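Local coordinates for mitogen (Streptococcus dysgalactiae, PDB 2J4X), which is a zinc-binding bacterial superantigen of the staphylococcal/streptococcal toxin family, a mitogen that probably acts as a toxin by stimulating T cells, at residues N57-Q62 with Y188-E192; D93-I97 with F134-Q138; D141-R145 with L182-Y188. Numbering follows the deposited sequence.

In the fold
Beyond helix 7-14, which packs against contact 3, the chain builds the OB-fold domain, which supplies residues 57-62 and 93-97, and then the beta-grasp domain, which supplies the remaining segments. Contact 2 closes when 134-138 (strand 134-136 and the start of helix 137-150) meets 93-97 across the domain boundary. Farther along that helix, 141-145 begins contact 3, which closes within the beta-grasp domain at 182-188. Contact 1 then joins 188-192 back to 57-62, closing the widest loop, with contacts 2 and 3 nested in series inside it. Y188 belongs to contacts 1 and 3. Contacts 1 and 2 touch directly: N57 O lies 2.8 Å from G94 N, and N191 OD1 2.8 Å from L96 N.

Contact 1: residues N57-Q62 with Y188-E192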
loop_
_atom_site.group_PDB
_atom_site.type_symbol
_atom_site.label_atom_id
_atom_site.label_comp_id
_atom_site.label_asym_id
_atom_site.label_seq_id
_atom_site.Cartn_x
_atom_site.Cartn_y
_atom_site.Cartn_z
ATOM N N ASN A 57 -5.095 -3.840 -12.491
ATOM C CA ASN A 57 -4.753 -5.215 -12.789
ATOM C C ASN A 57 -5.046 -5.963 -11.498
ATOM O O ASN A 57 -4.574 -5.561 -10.430
ATOM C CB ASN A 57 -3.271 -5.285 -13.185
ATOM C CG ASN A 57 -2.730 -6.702 -13.251
ATOM O OD1 ASN A 57 -3.393 -7.621 -13.736
ATOM N ND2 ASN A 57 -1.499 -6.882 -12.772
ATOM N N VAL A 58 -5.860 -7.019 -11.589
ATOM C CA VAL A 58 -6.235 -7.830 -10.427
ATOM C C VAL A 58 -6.120 -9.319 -10.768
ATOM O O VAL A 58 -6.006 -9.661 -11.933
ATOM C CB VAL A 58 -7.684 -7.520 -9.955
ATOM C CG1 VAL A 58 -7.777 -7.693 -8.461
ATOM C CG2 VAL A 58 -8.069 -6.094 -10.285
ATOM N N SER A 59 -6.133 -10.194 -9.763
ATOM C CA SER A 59 -6.012 -11.641 -9.985
ATOM C C SER A 59 -7.261 -12.229 -10.613
ATOM O O SER A 59 -8.354 -11.706 -10.412
ATOM C CB SER A 59 -5.775 -12.376 -8.669
ATOM O OG SER A 59 -6.947 -12.379 -7.874
ATOM N N PRO A 60 -7.121 -13.345 -11.362
ATOM C CA PRO A 60 -8.294 -13.962 -11.994
ATOM C C PRO A 60 -9.420 -14.116 -10.968
ATOM O O PRO A 60 -10.597 -13.888 -11.269
ATOM C CB PRO A 60 -7.755 -15.306 -12.477
ATOM C CG PRO A 60 -6.326 -14.985 -12.805
ATOM C CD PRO A 60 -5.909 -14.150 -11.614
ATOM N N ALA A 61 -9.033 -14.477 -9.748
ATOM C CA ALA A 61 -9.974 -14.672 -8.659
ATOM C C ALA A 61 -10.700 -13.376 -8.309
ATOM O O ALA A 61 -11.931 -13.349 -8.197
ATOM C CB ALA A 61 -9.248 -15.216 -7.440
ATOM N N GLN A 62 -9.942 -12.299 -8.135
ATOM C CA GLN A 62 -10.533 -11.009 -7.795
ATOM C C GLN A 62 -11.427 -10.471 -8.906
ATOM O O GLN A 62 -12.429 -9.827 -8.630
ATOM C CB GLN A 62 -9.436 -9.989 -7.500
ATOM C CG GLN A 62 -8.807 -10.144 -6.166
ATOM C CD GLN A 62 -9.830 -10.044 -5.089
ATOM O OE1 GLN A 62 -9.923 -10.913 -4.226
ATOM N NE2 GLN A 62 -10.619 -8.981 -5.127
ATOM N N TYR A 188 0.166 -6.925 -5.134
ATOM C CA TYR A 188 -1.051 -6.228 -4.727
ATOM C C TYR A 188 -2.287 -6.594 -5.560
ATOM O O TYR A 188 -3.392 -6.116 -5.294
ATOM C CB TYR A 188 -0.834 -4.705 -4.789
ATOM C CG TYR A 188 0.313 -4.160 -3.967
ATOM C CD1 TYR A 188 0.460 -4.494 -2.627
ATOM C CD2 TYR A 188 1.199 -3.234 -4.521
ATOM C CE1 TYR A 188 1.468 -3.909 -1.848
ATOM C CE2 TYR A 188 2.198 -2.643 -3.771
ATOM C CZ TYR A 188 2.332 -2.975 -2.432
ATOM O OH TYR A 188 3.302 -2.346 -1.671
ATOM N N THR A 189 -2.109 -7.450 -6.556
ATOM C CA THR A 189 -3.234 -7.825 -7.401
ATOM C C THR A 189 -4.360 -8.585 -6.667
ATOM O O THR A 189 -5.472 -8.703 -7.190
ATOM C CB THR A 189 -2.744 -8.638 -8.638
ATOM O OG1 THR A 189 -1.978 -9.768 -8.202
ATOM C CG2 THR A 189 -1.871 -7.768 -9.543
ATOM N N ASP A 190 -4.101 -9.076 -5.453
ATOM C CA ASP A 190 -5.137 -9.807 -4.713
ATOM C C ASP A 190 -6.074 -8.984 -3.834
ATOM O O ASP A 190 -6.954 -9.543 -3.186
ATOM C CB ASP A 190 -4.524 -10.933 -3.868
ATOM C CG ASP A 190 -3.320 -10.491 -3.082
ATOM O OD1 ASP A 190 -3.443 -9.525 -2.288
ATOM O OD2 ASP A 190 -2.250 -11.124 -3.266
ATOM N N ASN A 191 -5.903 -7.666 -3.818
ATOM C CA ASN A 191 -6.759 -6.793 -3.028
ATOM C C ASN A 191 -6.898 -7.238 -1.609
ATOM O O ASN A 191 -7.986 -7.168 -1.062
ATOM C CB ASN A 191 -8.157 -6.710 -3.615
ATOM C CG ASN A 191 -8.210 -5.876 -4.845
ATOM O OD1 ASN A 191 -7.768 -4.736 -4.830
ATOM N ND2 ASN A 191 -8.757 -6.430 -5.934
ATOM N N GLU A 192 -5.820 -7.707 -1.002
ATOM C CA GLU A 192 -5.890 -8.135 0.388
ATOM C C GLU A 192 -6.348 -6.901 1.158
ATOM O O GLU A 192 -5.874 -5.803 0.876
ATOM C CB GLU A 192 -4.502 -8.569 0.864
ATOM C CG GLU A 192 -4.523 -9.573 2.001
ATOM C CD GLU A 192 -3.168 -9.762 2.694
ATOM O OE1 GLU A 192 -2.111 -9.639 2.011
ATOM O OE2 GLU A 192 -3.168 -10.055 3.926
#
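The boundary between the OB-fold and beta-grasp domains is bridged here by a capped helix start meeting a turn. Residues 57-62 run from strand 53-57 into helix 60-65, while 188-192 lie between strands 177-181 and 193-195. Their closest CA atoms, those of V58 and T189, are 4.3 Å apart. A hydrogen bond runs from S59 N to T189 O (3.0 Å, 150°), although the place of this oxygen is less sure because it crowds V58. A longer CA-H...O contact joins V58 CA to the same T189 O at 3.4 Å. S59 is also the N-cap: its OG accepts from Q62 N at 3.0 Å. Separately, Q62 CG packs 3.8 Å from T189 O. T189 loses 87 Å² of its surface to 57-62, and its CG2 sits 3.4 Å from N57 ND2, an amide hydrogen-bonded to D93. Within 188-192, N191 N bonds to Y188 O (3.3 Å), D190 OD1 accepts from E192 N (3.3 Å), and N191 takes left-handed helical angles (50°/40°). N191 OD1 reaches L96 N. Such an N-capped helix start docking on the 188-191 turn, which the Asx turn of D190 follows, marks the two-domain boundary of the superantigen fold.

Contact 2: residues D93-I97 with F134-Q138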
loop_
_atom_site.group_PDB
_atom_site.type_symbol
_atom_site.label_atom_id
_atom_site.label_comp_id
_atom_site.label_asym_id
_atom_site.label_seq_id
_atom_site.Cartn_x
_atom_site.Cartn_y
_atom_site.Cartn_z
ATOM N N ASP A 93 -2.232 -1.924 -9.642
ATOM C CA ASP A 93 -2.551 -3.309 -9.260
ATOM C C ASP A 93 -3.520 -3.219 -8.100
ATOM O O ASP A 93 -3.270 -2.469 -7.160
ATOM C CB ASP A 93 -1.317 -4.058 -8.735
ATOM C CG ASP A 93 -0.319 -4.424 -9.825
ATOM O OD1 ASP A 93 0.858 -4.684 -9.457
ATOM O OD2 ASP A 93 -0.703 -4.472 -11.027
ATOM N N GLY A 94 -4.607 -3.985 -8.145
ATOM C CA GLY A 94 -5.569 -3.949 -7.054
ATOM C C GLY A 94 -5.973 -2.578 -6.523
ATOM O O GLY A 94 -6.241 -1.671 -7.303
ATOM N N GLY A 95 -6.031 -2.448 -5.192
ATOM C CA GLY A 95 -6.415 -1.203 -4.535
ATOM C C GLY A 95 -7.924 -1.040 -4.420
ATOM O O GLY A 95 -8.424 -0.012 -3.967
ATOM N N LEU A 96 -8.663 -2.093 -4.773
ATOM C CA LEU A 96 -10.128 -2.046 -4.797
ATOM C C LEU A 96 -10.888 -2.589 -3.613
ATOM O O LEU A 96 -10.596 -3.659 -3.123
ATOM C CB LEU A 96 -10.653 -2.757 -6.060
ATOM C CG LEU A 96 -9.868 -2.550 -7.361
ATOM C CD1 LEU A 96 -10.611 -3.196 -8.509
ATOM C CD2 LEU A 96 -9.666 -1.070 -7.624
ATOM N N ILE A 97 -11.870 -1.813 -3.172
ATOM C CA ILE A 97 -12.767 -2.189 -2.100
ATOM C C ILE A 97 -14.123 -1.699 -2.596
ATOM O O ILE A 97 -14.270 -0.537 -2.988
ATOM C CB ILE A 97 -12.466 -1.481 -0.761
ATOM C CG1 ILE A 97 -11.117 -1.938 -0.204
ATOM C CG2 ILE A 97 -13.554 -1.813 0.249
ATOM C CD1 ILE A 97 -10.820 -1.423 1.178
ATOM N N PHE A 134 -12.178 -1.076 6.844
ATOM C CA PHE A 134 -11.467 -1.921 5.897
ATOM C C PHE A 134 -10.606 -1.094 4.970
ATOM O O PHE A 134 -11.088 -0.183 4.317
ATOM C CB PHE A 134 -12.467 -2.797 5.098
ATOM C CG PHE A 134 -13.131 -3.865 5.948
ATOM C CD1 PHE A 134 -14.390 -3.649 6.517
ATOM C CD2 PHE A 134 -12.423 -5.025 6.311
ATOM C CE1 PHE A 134 -14.926 -4.569 7.450
ATOM C CE2 PHE A 134 -12.953 -5.940 7.237
ATOM C CZ PHE A 134 -14.202 -5.707 7.807
ATOM N N VAL A 135 -9.310 -1.388 4.966
ATOM C CA VAL A 135 -8.366 -0.701 4.086
ATOM C C VAL A 135 -7.492 -1.782 3.452
ATOM O O VAL A 135 -7.158 -2.780 4.096
ATOM C CB VAL A 135 -7.443 0.350 4.848
ATOM C CG1 VAL A 135 -8.289 1.254 5.742
ATOM C CG2 VAL A 135 -6.350 -0.348 5.631
ATOM N N THR A 136 -7.139 -1.600 2.187
ATOM C CA THR A 136 -6.293 -2.578 1.530
ATOM C C THR A 136 -4.926 -2.601 2.212
ATOM O O THR A 136 -4.496 -1.594 2.779
ATOM C CB THR A 136 -6.054 -2.232 0.038
ATOM O OG1 THR A 136 -5.581 -0.878 -0.083
ATOM C CG2 THR A 136 -7.317 -2.434 -0.755
ATOM N N PHE A 137 -4.262 -3.756 2.170
ATOM C CA PHE A 137 -2.915 -3.886 2.702
ATOM C C PHE A 137 -1.996 -2.992 1.835
ATOM O O PHE A 137 -1.047 -2.386 2.342
ATOM C CB PHE A 137 -2.453 -5.343 2.621
ATOM C CG PHE A 137 -0.973 -5.523 2.861
ATOM C CD1 PHE A 137 -0.439 -5.381 4.134
ATOM C CD2 PHE A 137 -0.104 -5.781 1.796
ATOM C CE1 PHE A 137 0.928 -5.489 4.338
ATOM C CE2 PHE A 137 1.273 -5.887 2.002
ATOM C CZ PHE A 137 1.776 -5.739 3.272
ATOM N N GLN A 138 -2.281 -2.907 0.529
ATOM C CA GLN A 138 -1.484 -2.086 -0.367
ATOM C C GLN A 138 -1.413 -0.644 0.120
ATOM O O GLN A 138 -0.334 -0.028 0.062
ATOM C CB GLN A 138 -2.045 -2.094 -1.784
ATOM C CG GLN A 138 -1.301 -1.085 -2.657
ATOM C CD GLN A 138 -1.750 -1.071 -4.102
ATOM O OE1 GLN A 138 -1.145 -0.404 -4.937
ATOM N NE2 GLN A 138 -2.810 -1.813 -4.405
HETATM O O HOH W 1 -0.572 -0.465 -7.627
HETATM O O HOH W 2 -4.304 -4.055 -3.598
#
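Three residues, I97, T136 and Q138, supply 166 of the 262 Å² buried where strand 87-98 of the OB-fold domain meets strand 134-136 and the first turn of helix 137-150 of the beta-grasp domain. The segments run in nearly opposite directions (175° between end-to-end vectors), but their nearest CA atoms, of G95 and T136, are 6.2 Å apart and no backbone hydrogen bond links them; side chains fill the gap. I97 gives up 64 Å². Its CB points toward 134-138, and CD1 lies 3.4 Å from F134 O, 3.9 Å from V135 CA and 3.8 Å from T136 N. T136 gives up 55 Å²: its CG2 is 3.9 Å from I97 CG1 and 4.0 Å from G95 C, while its OG1 caps helix 137-150 by accepting from E139 N. Q138 buries 47 Å². With chi1 and chi2 both t, it stretches out so that NE2 donates to D93 O (2.9 Å, 157°). Water 2 accepts from both Q138 NE2 and G95 N, each at 2.8 Å, and so reconciles two donors only 3.4 Å apart. Water 1 accepts from D93 N (3.0 Å) and donates to Q138 OE1 (2.8 Å), which also accepts from L77 N of strand 71-84. G94 and G95 both have positive phi (45° and 84°), which favours glycine. Around this buried interdomain contact, strand 71-84 pairs with G95 and I97 through Y75 and D73, L96 faces L34 and F36 inside the OB fold, and strand 193-195 pairs with V135 through I194 while T193 packs against I97 and T136.

Contact 3: residues D141-R145 with L182-Y188; sequences DVRLR and LFTHPNY
In the beta-grasp domain, an i to i+4 Asp-Arg salt bridge on helix 137-150 presents its arginine to a carbonyl of the loop that follows strand 177-181. Residues 141-145 are regular alpha-helix (R145 N to D141 O, 2.9 Å). The loop 182-188 starts near helical angles at L182 (-70°/-9°), passes F183 (-111°/28°), becomes extended through T184 (-132°/166°), H185 (-115°/99°), P186 (-56°/162°) and N187 (-90°/103°), and turns again at Y188 (-88°/-2°). The nearest CA atoms, R145 and L182, are 7.7 Å apart, so side chains span the 327 Å² interface. D141 takes chi1 t, chi2 37°; R145 takes m, t, t, then chi4 -123°. R145 NE bonds D141 OD1 (3.0 Å, 168°), backed weakly by R145 NH2 to D141 OD2 (3.1 Å). D141 OD1 also accepts from W168 NE1. D141 OD2 receives the Y188 hydroxyl, whose oxygen is further hydrogen-bonded to Y14. R145 NH1 donates to T184 O (2.9 Å, 135°) and weakly to Y157 OH; R145 NH2 reaches T184 O (3.3 Å) and D181 O, both weakly. L182 O, 3.1 Å from R145 NH1 at a poor angle, is served by Y157 OH; T184 OG1 pairs with D181 O. H185 ND1 donates to P186 O (2.8 Å). L182 CA lies over one guanidinium face, and L182 CD2 packs 4.2 Å from L144 CD2 and 4.0 Å from R145 CG. The zinc ion is about 11 Å from the L144 side chain. Y188, with chi1 m (-57°) and chi2 -50°, brings OH to 2.6 Å from D141 OD2, D141 OD2 lying near the plane of the Y188 ring.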
loop_
_atom_site.group_PDB
_atom_site.type_symbol
_atom_site.label_atom_id
_atom_site.label_comp_id
_atom_site.label_asym_id
_atom_site.label_seq_id
_atom_site.Cartn_x
_atom_site.Cartn_y
_atom_site.Cartn_z
ATOM N N ASP A 141 0.815 -0.481 3.300
ATOM C CA ASP A 141 2.200 -0.714 2.903
ATOM C C ASP A 141 2.821 0.479 2.195
ATOM O O ASP A 141 3.922 0.904 2.536
ATOM C CB ASP A 141 2.280 -1.975 2.025
ATOM C CG ASP A 141 3.710 -2.491 1.863
ATOM O OD1 ASP A 141 4.488 -2.409 2.836
ATOM O OD2 ASP A 141 4.057 -2.995 0.778
ATOM N N VAL A 142 2.106 1.012 1.209
ATOM C CA VAL A 142 2.561 2.169 0.452
ATOM C C VAL A 142 2.683 3.443 1.294
ATOM O O VAL A 142 3.646 4.184 1.164
ATOM C CB VAL A 142 1.610 2.451 -0.752
ATOM C CG1 VAL A 142 1.913 3.842 -1.354
ATOM C CG2 VAL A 142 1.760 1.322 -1.799
ATOM N N ARG A 143 1.703 3.730 2.136
ATOM C CA ARG A 143 1.792 4.915 2.973
ATOM C C ARG A 143 2.922 4.748 4.027
ATOM O O ARG A 143 3.644 5.715 4.361
ATOM C CB ARG A 143 0.440 5.169 3.655
ATOM C CG ARG A 143 -0.694 5.491 2.688
ATOM C CD ARG A 143 -2.018 5.699 3.422
ATOM N NE ARG A 143 -1.973 6.830 4.349
ATOM C CZ ARG A 143 -2.947 7.140 5.197
ATOM N NH1 ARG A 143 -4.038 6.405 5.238
ATOM N NH2 ARG A 143 -2.841 8.183 6.003
ATOM N N LEU A 144 3.088 3.531 4.540
ATOM C CA LEU A 144 4.121 3.285 5.537
ATOM C C LEU A 144 5.485 3.469 4.915
ATOM O O LEU A 144 6.373 4.067 5.531
ATOM C CB LEU A 144 4.003 1.869 6.133
ATOM C CG LEU A 144 5.017 1.518 7.233
ATOM C CD1 LEU A 144 4.392 0.581 8.248
ATOM C CD2 LEU A 144 6.259 0.912 6.615
ATOM N N ARG A 145 5.660 2.961 3.697
ATOM C CA ARG A 145 6.954 3.091 3.018
ATOM C C ARG A 145 7.247 4.548 2.674
ATOM O O ARG A 145 8.358 5.012 2.897
ATOM C CB ARG A 145 7.000 2.231 1.746
ATOM C CG ARG A 145 7.044 0.748 2.026
ATOM C CD ARG A 145 6.950 -0.072 0.763
ATOM N NE ARG A 145 6.686 -1.473 1.059
ATOM C CZ ARG A 145 7.448 -2.490 0.669
ATOM N NH1 ARG A 145 8.545 -2.286 -0.041
ATOM N NH2 ARG A 145 7.089 -3.721 0.974
ATOM N N LEU A 182 10.522 -5.036 3.651
ATOM C CA LEU A 182 10.568 -3.669 3.121
ATOM C C LEU A 182 11.391 -3.522 1.864
ATOM O O LEU A 182 11.391 -2.467 1.247
ATOM C CB LEU A 182 11.136 -2.713 4.167
ATOM C CG LEU A 182 10.211 -2.230 5.284
ATOM C CD1 LEU A 182 10.985 -1.343 6.283
ATOM C CD2 LEU A 182 9.037 -1.464 4.642
ATOM N N PHE A 183 12.117 -4.579 1.509
ATOM C CA PHE A 183 12.958 -4.584 0.325
ATOM C C PHE A 183 12.437 -5.510 -0.760
ATOM O O PHE A 183 13.199 -6.036 -1.568
ATOM C CB PHE A 183 14.406 -4.925 0.713
ATOM C CG PHE A 183 15.127 -3.762 1.332
ATOM C CD1 PHE A 183 14.858 -3.382 2.641
ATOM C CD2 PHE A 183 15.933 -2.933 0.551
ATOM C CE1 PHE A 183 15.362 -2.188 3.155
ATOM C CE2 PHE A 183 16.438 -1.742 1.058
ATOM C CZ PHE A 183 16.147 -1.370 2.359
ATOM N N THR A 184 11.120 -5.697 -0.755
ATOM C CA THR A 184 10.413 -6.518 -1.734
ATOM C C THR A 184 9.220 -5.702 -2.247
ATOM O O THR A 184 8.863 -4.666 -1.671
ATOM C CB THR A 184 9.868 -7.866 -1.123
ATOM O OG1 THR A 184 8.850 -7.598 -0.158
ATOM C CG2 THR A 184 10.959 -8.638 -0.454
ATOM N N HIS A 185 8.625 -6.157 -3.348
ATOM C CA HIS A 185 7.440 -5.511 -3.916
ATOM C C HIS A 185 6.295 -6.518 -3.787
ATOM O O HIS A 185 6.181 -7.441 -4.593
ATOM C CB HIS A 185 7.634 -5.160 -5.395
ATOM C CG HIS A 185 6.534 -4.310 -5.945
ATOM N ND1 HIS A 185 5.225 -4.433 -5.525
ATOM C CD2 HIS A 185 6.546 -3.306 -6.851
ATOM C CE1 HIS A 185 4.479 -3.537 -6.145
ATOM N NE2 HIS A 185 5.256 -2.841 -6.955
ATOM N N PRO A 186 5.442 -6.367 -2.761
ATOM C CA PRO A 186 4.349 -7.332 -2.629
ATOM C C PRO A 186 3.480 -7.414 -3.882
ATOM O O PRO A 186 3.510 -6.521 -4.728
ATOM C CB PRO A 186 3.570 -6.809 -1.418
ATOM C CG PRO A 186 4.619 -6.149 -0.591
ATOM C CD PRO A 186 5.439 -5.411 -1.640
ATOM N N ASN A 187 2.728 -8.505 -3.988
ATOM C CA ASN A 187 1.790 -8.713 -5.088
ATOM C C ASN A 187 0.469 -8.106 -4.628
ATOM O O ASN A 187 -0.269 -8.701 -3.829
ATOM C CB ASN A 187 1.569 -10.197 -5.353
ATOM C CG ASN A 187 0.642 -10.441 -6.532
ATOM O OD1 ASN A 187 0.024 -9.509 -7.054
ATOM N ND2 ASN A 187 0.540 -11.696 -6.957
ATOM N N TYR A 188 0.166 -6.925 -5.134
ATOM C CA TYR A 188 -1.051 -6.228 -4.727
ATOM C C TYR A 188 -2.287 -6.594 -5.560
ATOM O O TYR A 188 -3.392 -6.116 -5.294
ATOM C CB TYR A 188 -0.834 -4.705 -4.789
ATOM C CG TYR A 188 0.313 -4.160 -3.967
ATOM C CD1 TYR A 188 0.460 -4.494 -2.627
ATOM C CD2 TYR A 188 1.199 -3.234 -4.521
ATOM C CE1 TYR A 188 1.468 -3.909 -1.848
ATOM C CE2 TYR A 188 2.198 -2.643 -3.771
ATOM C CZ TYR A 188 2.332 -2.975 -2.432
ATOM O OH TYR A 188 3.302 -2.346 -1.671
#